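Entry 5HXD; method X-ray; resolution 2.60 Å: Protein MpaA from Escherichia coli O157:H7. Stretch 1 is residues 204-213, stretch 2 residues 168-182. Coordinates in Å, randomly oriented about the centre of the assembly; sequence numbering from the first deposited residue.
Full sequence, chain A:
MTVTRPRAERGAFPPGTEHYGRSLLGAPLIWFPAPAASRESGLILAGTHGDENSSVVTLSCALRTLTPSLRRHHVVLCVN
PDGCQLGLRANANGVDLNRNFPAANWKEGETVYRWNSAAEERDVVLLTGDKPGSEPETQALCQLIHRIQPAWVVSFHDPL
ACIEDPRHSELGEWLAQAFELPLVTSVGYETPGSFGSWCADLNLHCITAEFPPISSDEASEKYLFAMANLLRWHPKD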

# COMPACT_ATOMS: atom_id res chain seq x y z
N LEU A 204 4.72 28.01 -3.71
CA LEU A 204 3.52 27.23 -3.42
C LEU A 204 3.52 26.69 -2.00
O LEU A 204 4.50 26.08 -1.57
CB LEU A 204 3.40 26.06 -4.40
CG LEU A 204 2.25 25.10 -4.11
CD1 LEU A 204 0.91 25.84 -4.14
CD2 LEU A 204 2.25 23.93 -5.09
N HIS A 205 2.44 26.92 -1.26
CA HIS A 205 2.37 26.46 0.13
C HIS A 205 2.17 24.95 0.22
O HIS A 205 1.10 24.45 -0.14
CB HIS A 205 1.24 27.17 0.88
CG HIS A 205 1.18 26.84 2.34
ND1 HIS A 205 0.00 26.85 3.06
CD2 HIS A 205 2.15 26.49 3.22
CE1 HIS A 205 0.25 26.52 4.32
NE2 HIS A 205 1.55 26.30 4.44
N CYS A 206 3.21 24.25 0.69
CA CYS A 206 3.17 22.81 0.96
C CYS A 206 3.21 22.53 2.47
O CYS A 206 3.99 23.14 3.23
CB CYS A 206 4.33 22.07 0.26
SG CYS A 206 4.42 20.24 0.58
N ILE A 207 2.36 21.60 2.90
CA ILE A 207 2.28 21.17 4.27
C ILE A 207 2.44 19.67 4.26
O ILE A 207 1.69 18.97 3.58
CB ILE A 207 0.92 21.51 4.92
CG1 ILE A 207 0.81 22.99 5.25
CG2 ILE A 207 0.70 20.71 6.19
CD1 ILE A 207 -0.52 23.34 5.92
N THR A 208 3.41 19.14 5.00
CA THR A 208 3.44 17.69 5.14
C THR A 208 2.75 17.30 6.46
O THR A 208 3.10 17.78 7.54
CB THR A 208 4.87 17.10 5.07
OG1 THR A 208 5.70 17.74 6.03
CG2 THR A 208 5.45 17.33 3.68
N ALA A 209 1.73 16.46 6.33
CA ALA A 209 1.03 15.91 7.47
C ALA A 209 1.52 14.50 7.73
O ALA A 209 1.14 13.57 7.00
CB ALA A 209 -0.48 15.92 7.22
N GLU A 210 2.34 14.31 8.76
CA GLU A 210 2.86 12.97 9.09
C GLU A 210 1.97 12.22 10.07
O GLU A 210 1.85 12.59 11.23
CB GLU A 210 4.27 13.06 9.67
CG GLU A 210 5.28 13.65 8.74
CD GLU A 210 6.15 12.60 8.13
OE1 GLU A 210 5.76 11.42 8.19
OE2 GLU A 210 7.23 12.95 7.61
N PHE A 211 1.33 11.15 9.58
CA PHE A 211 0.59 10.25 10.45
C PHE A 211 1.50 9.70 11.52
O PHE A 211 2.72 9.74 11.40
CB PHE A 211 0.01 9.10 9.64
CG PHE A 211 -1.42 9.29 9.25
CD1 PHE A 211 -2.00 10.54 9.26
CD2 PHE A 211 -2.18 8.19 8.88
CE1 PHE A 211 -3.33 10.70 8.88
CE2 PHE A 211 -3.51 8.34 8.51
CZ PHE A 211 -4.09 9.60 8.51
N PRO A 212 0.92 9.17 12.60
CA PRO A 212 1.76 8.41 13.53
C PRO A 212 1.84 6.98 13.03
O PRO A 212 1.20 6.67 12.02
CB PRO A 212 1.00 8.51 14.84
CG PRO A 212 -0.45 8.54 14.40
CD PRO A 212 -0.47 9.27 13.07
N PRO A 213 2.62 6.12 13.70
CA PRO A 213 2.48 4.70 13.36
C PRO A 213 1.07 4.26 13.69
O PRO A 213 0.61 4.45 14.82
CB PRO A 213 3.51 4.01 14.25
CG PRO A 213 4.52 5.08 14.54
CD PRO A 213 3.73 6.35 14.65
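Stretch 2 168-182: HSELGEWLAQAFELP

A helix that packs on a β-strand usually does so with the two axes nearly aligned, so that one row of apolar side chains on the helix follows one row on the strand. Residues 168-182 of MpaA, laid against residues 204-213, give a compact example. The helix spans 170-178 and the strand 206-210; their N-to-C directions differ by 9°, making them nearly parallel, and their axes come within 10.0 Å of each other. No hydrogen bond joins the two stretches. The contact rests on packing and buries 381 Å², both sides summed.

Stretch 2 opens with His 168, which has positive phi and a side chain that starts away from the strand. Ser 169 follows in an extended conformation at the N-cap position, and its O accepts the first helical bond, from Glu 173 N at 3.1 Å. Its CB points toward stretch 1, in the p rotamer, and Ser 169 OG lies 3.3 Å from His 205 CE1. This is a contact between a hydroxyl oxygen and a ring carbon; both Ser 169 OG and His 205 NE2 find their hydrogen bonds elsewhere in the structure.

Once the helix is under way, its periodicity decides which residues meet the strand. Glu 170 points away. Leu 171 turns toward stretch 1 and places its CG 4.3 Å from Ile 207 CD1. At Gly 172 the backbone itself becomes the packing surface: Gly 172 N is 3.8 Å from Ile 207 CD1, and the CA atoms of Gly 172 and Ile 207 are 7.2 Å apart. An ideal CB on this glycine would stand 3.9 Å from Ile 207 CD1. Glu 173 and Trp 174 make no contact, and then Leu 175, one turn on from Leu 171, points back toward the strand, with its CD1 3.7 Å from Ile 207 CG2. Ile 207, with chi1 m and chi2 t, thus meets three helix residues. On the strand the alternation is equally plain, for Thr 208 points away while Ala 209 again points toward the helix.

Ala 176, Gln 177 and Ala 178 stay out of reach of stretch 1. Phe 179 then comes back toward it, its CE1 lying 4.0 Å from Phe 211 CE1. The Phe 179 atom lies at the edge of the Phe 211 ring, near its plane; although the CA-to-CB bond of Phe 211 points away, the end of its side chain comes nearer.

Glu 180 ends the helical path with positive phi in a Schellman motif, in which Leu 181 N bonds to Ala 176 O at 3.0 Å and Glu 180 N to Gln 177 O at 3.3 Å. The chain emerges extended at Leu 181, whose side chain points toward stretch 1. Leu 181 CD1 approaches Glu 210 O to 3.2 Å and Phe 211 CA to 4.4 Å, while Leu 181 CD2 is 4.5 Å from Pro 212 CD. Pro 182 then lies beyond the contact.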

# COMPACT_ATOMS: atom_id res chain seq x y z
N HIS A 168 3.27 28.16 9.34
CA HIS A 168 2.42 28.22 10.53
C HIS A 168 1.16 29.02 10.22
O HIS A 168 0.99 30.14 10.71
CB HIS A 168 3.16 28.82 11.73
CG HIS A 168 2.42 28.69 13.02
ND1 HIS A 168 1.67 29.72 13.56
CD2 HIS A 168 2.29 27.66 13.89
CE1 HIS A 168 1.12 29.33 14.69
NE2 HIS A 168 1.48 28.07 14.92
N SER A 169 0.28 28.46 9.40
CA SER A 169 -0.92 29.16 8.97
C SER A 169 -2.19 28.56 9.59
O SER A 169 -2.12 27.78 10.54
CB SER A 169 -1.03 29.13 7.45
OG SER A 169 -1.11 27.79 7.00
N GLU A 170 -3.34 28.93 9.05
CA GLU A 170 -4.62 28.46 9.57
C GLU A 170 -4.85 26.96 9.33
O GLU A 170 -5.23 26.20 10.24
CB GLU A 170 -5.77 29.27 8.96
CG GLU A 170 -7.14 28.89 9.48
CD GLU A 170 -8.24 29.71 8.85
OE1 GLU A 170 -7.91 30.62 8.05
OE2 GLU A 170 -9.43 29.45 9.13
N LEU A 171 -4.63 26.56 8.08
CA LEU A 171 -4.80 25.19 7.65
C LEU A 171 -3.88 24.30 8.48
O LEU A 171 -4.25 23.20 8.89
CB LEU A 171 -4.50 25.08 6.16
CG LEU A 171 -4.79 23.77 5.43
CD1 LEU A 171 -6.09 23.16 5.92
CD2 LEU A 171 -4.86 24.07 3.95
N GLY A 172 -2.68 24.81 8.74
CA GLY A 172 -1.71 24.11 9.55
C GLY A 172 -2.18 23.90 10.98
O GLY A 172 -1.93 22.84 11.57
N GLU A 173 -2.86 24.90 11.53
CA GLU A 173 -3.39 24.80 12.89
C GLU A 173 -4.73 24.05 12.89
O GLU A 173 -5.07 23.39 13.86
CB GLU A 173 -3.53 26.19 13.52
CG GLU A 173 -2.17 26.86 13.70
CD GLU A 173 -2.21 28.21 14.39
OE1 GLU A 173 -2.69 29.20 13.78
OE2 GLU A 173 -1.72 28.27 15.53
N TRP A 174 -5.47 24.14 11.79
CA TRP A 174 -6.63 23.29 11.62
C TRP A 174 -6.21 21.84 11.62
O TRP A 174 -6.79 21.01 12.34
CB TRP A 174 -7.38 23.61 10.33
CG TRP A 174 -8.61 22.77 10.22
CD1 TRP A 174 -9.84 23.07 10.72
CD2 TRP A 174 -8.73 21.48 9.60
NE1 TRP A 174 -10.72 22.05 10.45
CE2 TRP A 174 -10.07 21.06 9.76
CE3 TRP A 174 -7.84 20.64 8.93
CZ2 TRP A 174 -10.53 19.84 9.27
CZ3 TRP A 174 -8.30 19.42 8.44
CH2 TRP A 174 -9.64 19.03 8.62
N LEU A 175 -5.21 21.52 10.80
CA LEU A 175 -4.75 20.14 10.65
C LEU A 175 -4.27 19.60 11.98
O LEU A 175 -4.56 18.45 12.33
CB LEU A 175 -3.61 20.06 9.61
CG LEU A 175 -4.00 20.21 8.13
CD1 LEU A 175 -2.79 20.48 7.26
CD2 LEU A 175 -4.76 18.98 7.64
N ALA A 176 -3.55 20.43 12.73
CA ALA A 176 -2.98 20.00 14.00
C ALA A 176 -4.09 19.61 14.96
O ALA A 176 -4.01 18.58 15.63
CB ALA A 176 -2.12 21.09 14.60
N GLN A 177 -5.13 20.43 14.98
CA GLN A 177 -6.25 20.22 15.88
C GLN A 177 -7.13 19.06 15.41
O GLN A 177 -7.42 18.15 16.19
CB GLN A 177 -7.06 21.51 16.03
CG GLN A 177 -7.11 22.05 17.46
CD GLN A 177 -7.37 23.55 17.53
OE1 GLN A 177 -7.48 24.23 16.51
NE2 GLN A 177 -7.46 24.08 18.76
N ALA A 178 -7.52 19.09 14.14
CA ALA A 178 -8.37 18.05 13.55
C ALA A 178 -7.79 16.64 13.60
O ALA A 178 -8.54 15.68 13.70
CB ALA A 178 -8.70 18.41 12.11
N PHE A 179 -6.47 16.50 13.51
CA PHE A 179 -5.87 15.15 13.50
C PHE A 179 -5.20 14.79 14.83
O PHE A 179 -4.61 13.71 14.97
CB PHE A 179 -4.84 15.01 12.36
CG PHE A 179 -5.45 14.80 10.99
CD1 PHE A 179 -5.76 13.53 10.54
CD2 PHE A 179 -5.67 15.87 10.14
CE1 PHE A 179 -6.30 13.33 9.27
CE2 PHE A 179 -6.20 15.68 8.88
CZ PHE A 179 -6.52 14.41 8.45
N GLU A 180 -5.28 15.71 15.79
CA GLU A 180 -4.61 15.63 17.09
C GLU A 180 -3.12 15.33 17.01
O GLU A 180 -2.57 14.51 17.74
CB GLU A 180 -5.31 14.61 17.99
CG GLU A 180 -6.31 15.31 18.87
CD GLU A 180 -6.98 14.39 19.84
OE1 GLU A 180 -6.28 13.78 20.68
OE2 GLU A 180 -8.22 14.30 19.75
N LEU A 181 -2.46 16.08 16.13
CA LEU A 181 -1.03 16.00 15.94
C LEU A 181 -0.42 17.35 16.21
O LEU A 181 -0.99 18.37 15.82
CB LEU A 181 -0.70 15.54 14.52
CG LEU A 181 -1.07 14.11 14.22
CD1 LEU A 181 -0.71 13.80 12.78
CD2 LEU A 181 -0.33 13.20 15.19
N PRO A 182 0.74 17.36 16.87
CA PRO A 182 1.50 18.59 17.12
C PRO A 182 1.77 19.37 15.85
O PRO A 182 1.92 18.76 14.79
CB PRO A 182 2.81 18.06 17.72
CG PRO A 182 2.85 16.64 17.33
CD PRO A 182 1.45 16.18 17.34